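Local coordinates for protein response regulator receiver modulated diguanylate cyclase with PAS/PAC sensor (Desulfovibrio desulfuricans subsp. desulfuricans, PDB 3CG0) that probably receives a phosphoryl signal through its receiver domain, the part crystallised here, to modulate an attached diguanylate cyclase that makes cyclic di-GMP, at residues C[46-60]-C[73-85]. Residues are numbered along the deposited sequence; the frame is centred on the assembly and turned at random.
Sequences AVRCAPDLRPDIALV and TAARLAAGCNLPI
L77 reaches between helix 46-53 and strand 57-60 and touches both with its forked end. With CG anti to the carbonyl carbon (chi1 -62°), the side chain turns its two methyls to these two elements. One branch, L77 CD2, lies against helix 46-53, 3.8 Å from A50 CB, and also meets V47. The other branch, L77 CD1, faces the strand, 3.9 Å from A58 CB, and touches V60 CG2. V47 crosses L77 obliquely and uses CG2, which also meets the CB of R76; the arginine's extended end leads away from the contact. A50 CB has a second neighbour, C81 SG, at 3.7 Å. V60 CG2 also packs on A74 CB.

The chain leaves the helix at N82, with positive phi. L77 O accepts hydrogen bonds from C81 N and L83 N, which approach from opposite faces of its plane. L83 crosses the P55 ring at about a right angle. L83 CD2 lies 3.7 Å from P55 CG and also touches A58 CB, so this one methyl joins loop and strand. L83 CD1 sits 3.3 Å from P55 O. I85 CD1 reaches the same A58 CB. A58 N donates to P84 O at 3.2 Å, a fairly straight hydrogen bond (161°) in the parallel pairing of A58 with I85. I57 CG1 lies beside that same P84 O.

The contact is largely buried within the CheY-like receiver domain. Helix 73-80 runs almost antiparallel to strand 57-60, within the beta-alpha-beta unit 57-61, 70-80, 85-89. Helix 46-53 runs beside helix 73-80, crossing at -25°. A46 and P55 also touch strand 35-40, while I57 and P84 meet helix 115-132.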
loop_
_atom_site.group_PDB
_atom_site.type_symbol
_atom_site.label_atom_id
_atom_site.label_comp_id
_atom_site.label_asym_id
_atom_site.label_seq_id
_atom_site.Cartn_x
_atom_site.Cartn_y
_atom_site.Cartn_z
ATOM N N ALA C 46 -5.657 -12.329 -35.416
ATOM C CA ALA C 46 -5.035 -11.806 -34.182
ATOM C C ALA C 46 -5.729 -12.321 -32.928
ATOM O O ALA C 46 -5.069 -12.682 -31.955
ATOM C CB ALA C 46 -5.045 -10.294 -34.178
ATOM N N VAL C 47 -7.062 -12.338 -32.970
ATOM C CA VAL C 47 -7.907 -12.868 -31.891
ATOM C C VAL C 47 -7.723 -14.388 -31.733
ATOM O O VAL C 47 -7.695 -14.901 -30.611
ATOM C CB VAL C 47 -9.409 -12.490 -32.118
ATOM C CG1 VAL C 47 -10.311 -13.039 -31.004
ATOM C CG2 VAL C 47 -9.577 -10.976 -32.223
ATOM N N ARG C 48 -7.576 -15.090 -32.859
ATOM C CA ARG C 48 -7.281 -16.526 -32.865
ATOM C C ARG C 48 -5.961 -16.881 -32.165
ATOM O O ARG C 48 -5.920 -17.774 -31.316
ATOM C CB ARG C 48 -7.241 -17.059 -34.300
ATOM C CG ARG C 48 -8.589 -17.137 -35.010
ATOM C CD ARG C 48 -8.591 -18.198 -36.129
ATOM N NE ARG C 48 -7.796 -17.812 -37.299
ATOM C CZ ARG C 48 -6.572 -18.265 -37.573
ATOM N NH1 ARG C 48 -5.941 -17.846 -38.664
ATOM N NH2 ARG C 48 -5.970 -19.132 -36.763
ATOM N N CYS C 49 -4.889 -16.179 -32.523
ATOM C CA CYS C 49 -3.564 -16.476 -31.978
ATOM C C CYS C 49 -3.351 -15.945 -30.567
ATOM O O CYS C 49 -2.588 -16.535 -29.808
ATOM C CB CYS C 49 -2.464 -15.951 -32.899
ATOM S SG CYS C 49 -2.555 -16.606 -34.567
ATOM N N ALA C 50 -4.035 -14.852 -30.221
ATOM C CA ALA C 50 -3.855 -14.185 -28.924
ATOM C C ALA C 50 -3.748 -15.070 -27.659
ATOM O O ALA C 50 -2.802 -14.888 -26.894
ATOM C CB ALA C 50 -4.864 -13.055 -28.730
ATOM N N PRO C 51 -4.680 -16.040 -27.448
ATOM C CA PRO C 51 -4.537 -16.818 -26.207
ATOM C C PRO C 51 -3.298 -17.720 -26.180
ATOM O O PRO C 51 -2.739 -17.966 -25.102
ATOM C CB PRO C 51 -5.815 -17.673 -26.170
ATOM C CG PRO C 51 -6.735 -17.077 -27.174
ATOM C CD PRO C 51 -5.855 -16.493 -28.218
ATOM N N ASP C 52 -2.868 -18.183 -27.354
ATOM C CA ASP C 52 -1.694 -19.049 -27.469
ATOM C C ASP C 52 -0.373 -18.364 -27.113
ATOM O O ASP C 52 0.410 -18.893 -26.318
ATOM C CB ASP C 52 -1.612 -19.667 -28.870
ATOM C CG ASP C 52 -2.618 -20.790 -29.078
ATOM O OD1 ASP C 52 -2.972 -21.053 -30.250
ATOM O OD2 ASP C 52 -3.051 -21.411 -28.079
ATOM N N LEU C 53 -0.129 -17.190 -27.688
ATOM C CA LEU C 53 1.154 -16.515 -27.485
ATOM C C LEU C 53 1.198 -15.572 -26.272
ATOM O O LEU C 53 2.252 -15.016 -25.958
ATOM C CB LEU C 53 1.674 -15.873 -28.791
ATOM C CG LEU C 53 1.244 -14.563 -29.460
ATOM C CD1 LEU C 53 1.573 -14.639 -30.938
ATOM C CD2 LEU C 53 -0.210 -14.205 -29.283
ATOM N N ARG C 54 0.056 -15.437 -25.593
ATOM C CA ARG C 54 -0.069 -14.768 -24.279
ATOM C C ARG C 54 0.570 -13.372 -24.152
ATOM O O ARG C 54 1.534 -13.207 -23.393
ATOM C CB ARG C 54 0.480 -15.674 -23.164
ATOM C CG ARG C 54 -0.245 -17.010 -22.961
ATOM C CD ARG C 54 0.559 -17.943 -22.036
ATOM N NE ARG C 54 1.183 -17.225 -20.918
ATOM C CZ ARG C 54 1.855 -17.794 -19.915
ATOM N NH1 ARG C 54 1.999 -19.115 -19.856
ATOM N NH2 ARG C 54 2.381 -17.034 -18.960
ATOM N N PRO C 55 0.038 -12.364 -24.880
ATOM C CA PRO C 55 0.644 -11.034 -24.781
ATOM C C PRO C 55 0.230 -10.255 -23.532
ATOM O O PRO C 55 -0.770 -10.582 -22.901
ATOM C CB PRO C 55 0.156 -10.328 -26.050
ATOM C CG PRO C 55 -1.138 -11.011 -26.398
ATOM C CD PRO C 55 -1.113 -12.383 -25.810
ATOM N N ASP C 56 1.018 -9.240 -23.186
ATOM C CA ASP C 56 0.727 -8.362 -22.062
ATOM C C ASP C 56 -0.104 -7.159 -22.506
ATOM O O ASP C 56 -0.757 -6.526 -21.690
ATOM C CB ASP C 56 2.027 -7.888 -21.399
ATOM C CG ASP C 56 2.779 -9.020 -20.708
ATOM O OD1 ASP C 56 3.640 -9.653 -21.351
ATOM O OD2 ASP C 56 2.490 -9.291 -19.525
ATOM N N ILE C 57 -0.066 -6.848 -23.799
ATOM C CA ILE C 57 -0.719 -5.662 -24.355
ATOM C C ILE C 57 -0.892 -5.808 -25.877
ATOM O O ILE C 57 -0.161 -6.556 -26.521
ATOM C CB ILE C 57 0.071 -4.352 -24.004
ATOM C CG1 ILE C 57 -0.751 -3.101 -24.328
ATOM C CG2 ILE C 57 1.455 -4.335 -24.670
ATOM C CD1 ILE C 57 -0.302 -1.859 -23.642
ATOM N N ALA C 58 -1.872 -5.107 -26.435
ATOM C CA ALA C 58 -2.124 -5.133 -27.867
ATOM C C ALA C 58 -2.163 -3.713 -28.400
ATOM O O ALA C 58 -2.844 -2.857 -27.827
ATOM C CB ALA C 58 -3.445 -5.849 -28.157
ATOM N N LEU C 59 -1.414 -3.460 -29.478
ATOM C CA LEU C 59 -1.474 -2.177 -30.175
ATOM C C LEU C 59 -2.326 -2.360 -31.408
ATOM O O LEU C 59 -1.999 -3.174 -32.253
ATOM C CB LEU C 59 -0.078 -1.686 -30.564
ATOM C CG LEU C 59 0.981 -1.526 -29.467
ATOM C CD1 LEU C 59 2.168 -0.782 -30.026
ATOM C CD2 LEU C 59 0.434 -0.812 -28.249
ATOM N N VAL C 60 -3.436 -1.629 -31.494
ATOM C CA VAL C 60 -4.433 -1.848 -32.553
ATOM C C VAL C 60 -4.582 -0.591 -33.398
ATOM O O VAL C 60 -4.684 0.523 -32.853
ATOM C CB VAL C 60 -5.820 -2.282 -31.971
ATOM C CG1 VAL C 60 -6.851 -2.538 -33.091
ATOM C CG2 VAL C 60 -5.696 -3.547 -31.126
ATOM N N THR C 73 -11.857 -5.660 -33.214
ATOM C CA THR C 73 -10.669 -6.442 -32.904
ATOM C C THR C 73 -10.223 -6.112 -31.475
ATOM O O THR C 73 -10.040 -7.007 -30.671
ATOM C CB THR C 73 -9.545 -6.168 -33.922
ATOM O OG1 THR C 73 -10.026 -6.460 -35.243
ATOM C CG2 THR C 73 -8.348 -7.018 -33.632
ATOM N N ALA C 74 -10.105 -4.829 -31.157
ATOM C CA ALA C 74 -9.758 -4.417 -29.784
ATOM C C ALA C 74 -10.807 -4.836 -28.738
ATOM O O ALA C 74 -10.447 -5.343 -27.686
ATOM C CB ALA C 74 -9.539 -2.947 -29.739
ATOM N N ALA C 75 -12.097 -4.649 -29.037
ATOM C CA ALA C 75 -13.189 -5.131 -28.164
ATOM C C ALA C 75 -13.033 -6.592 -27.793
ATOM O O ALA C 75 -13.191 -6.956 -26.628
ATOM C CB ALA C 75 -14.558 -4.898 -28.804
ATOM N N ARG C 76 -12.676 -7.425 -28.767
ATOM C CA ARG C 76 -12.494 -8.842 -28.497
ATOM C C ARG C 76 -11.218 -9.184 -27.745
ATOM O O ARG C 76 -11.239 -10.025 -26.847
ATOM C CB ARG C 76 -12.629 -9.667 -29.774
ATOM C CG ARG C 76 -14.068 -10.087 -30.024
ATOM C CD ARG C 76 -14.317 -10.412 -31.480
ATOM N NE ARG C 76 -15.736 -10.644 -31.756
ATOM C CZ ARG C 76 -16.620 -9.696 -32.076
ATOM N NH1 ARG C 76 -16.255 -8.420 -32.164
ATOM N NH2 ARG C 76 -17.884 -10.032 -32.309
ATOM N N LEU C 77 -10.117 -8.537 -28.102
ATOM C CA LEU C 77 -8.855 -8.716 -27.376
ATOM C C LEU C 77 -8.971 -8.252 -25.918
ATOM O O LEU C 77 -8.473 -8.923 -25.012
ATOM C CB LEU C 77 -7.710 -7.982 -28.096
ATOM C CG LEU C 77 -7.339 -8.426 -29.520
ATOM C CD1 LEU C 77 -6.386 -7.444 -30.164
ATOM C CD2 LEU C 77 -6.770 -9.830 -29.555
ATOM N N ALA C 78 -9.638 -7.117 -25.703
ATOM C CA ALA C 78 -9.818 -6.534 -24.358
ATOM C C ALA C 78 -10.721 -7.330 -23.433
ATOM O O ALA C 78 -10.522 -7.326 -22.217
ATOM C CB ALA C 78 -10.325 -5.112 -24.452
ATOM N N ALA C 79 -11.718 -7.996 -24.008
ATOM C CA ALA C 79 -12.717 -8.714 -23.226
ATOM C C ALA C 79 -12.403 -10.194 -23.108
ATOM O O ALA C 79 -12.562 -10.774 -22.039
ATOM C CB ALA C 79 -14.089 -8.513 -23.822
ATOM N N GLY C 80 -11.945 -10.795 -24.203
ATOM C CA GLY C 80 -11.723 -12.238 -24.264
ATOM C C GLY C 80 -10.343 -12.702 -23.844
ATOM O O GLY C 80 -10.174 -13.858 -23.448
ATOM N N CYS C 81 -9.354 -11.815 -23.937
ATOM C CA CYS C 81 -7.968 -12.151 -23.583
ATOM C C CYS C 81 -7.480 -11.282 -22.442
ATOM O O CYS C 81 -6.330 -11.409 -22.008
ATOM C CB CYS C 81 -7.030 -11.968 -24.779
ATOM S SG CYS C 81 -7.593 -12.669 -26.335
ATOM N N ASN C 82 -8.366 -10.399 -21.980
ATOM C CA ASN C 82 -8.094 -9.398 -20.938
ATOM C C ASN C 82 -6.832 -8.542 -21.163
ATOM O O ASN C 82 -6.106 -8.200 -20.222
ATOM C CB ASN C 82 -8.113 -10.019 -19.532
ATOM C CG ASN C 82 -8.586 -9.033 -18.478
ATOM O OD1 ASN C 82 -7.779 -8.451 -17.746
ATOM N ND2 ASN C 82 -9.897 -8.805 -18.426
ATOM N N LEU C 83 -6.591 -8.221 -22.432
ATOM C CA LEU C 83 -5.483 -7.387 -22.845
ATOM C C LEU C 83 -5.867 -5.936 -22.678
ATOM O O LEU C 83 -6.985 -5.540 -23.026
ATOM C CB LEU C 83 -5.154 -7.629 -24.327
ATOM C CG LEU C 83 -4.037 -8.565 -24.792
ATOM C CD1 LEU C 83 -3.835 -9.757 -23.871
ATOM C CD2 LEU C 83 -4.312 -9.029 -26.221
ATOM N N PRO C 84 -4.946 -5.134 -22.131
ATOM C CA PRO C 84 -5.024 -3.694 -22.271
ATOM C C PRO C 84 -4.796 -3.291 -23.729
ATOM O O PRO C 84 -4.028 -3.932 -24.437
ATOM C CB PRO C 84 -3.858 -3.181 -21.439
ATOM C CG PRO C 84 -3.364 -4.325 -20.648
ATOM C CD PRO C 84 -3.788 -5.569 -21.337
ATOM N N ILE C 85 -5.430 -2.198 -24.132
ATOM C CA ILE C 85 -5.453 -1.751 -25.501
ATOM C C ILE C 85 -4.945 -0.332 -25.609
ATOM O O ILE C 85 -5.428 0.557 -24.906
ATOM C CB ILE C 85 -6.903 -1.765 -26.057
ATOM C CG1 ILE C 85 -7.496 -3.184 -25.995
ATOM C CG2 ILE C 85 -6.938 -1.205 -27.482
ATOM C CD1 ILE C 85 -6.606 -4.283 -26.604
#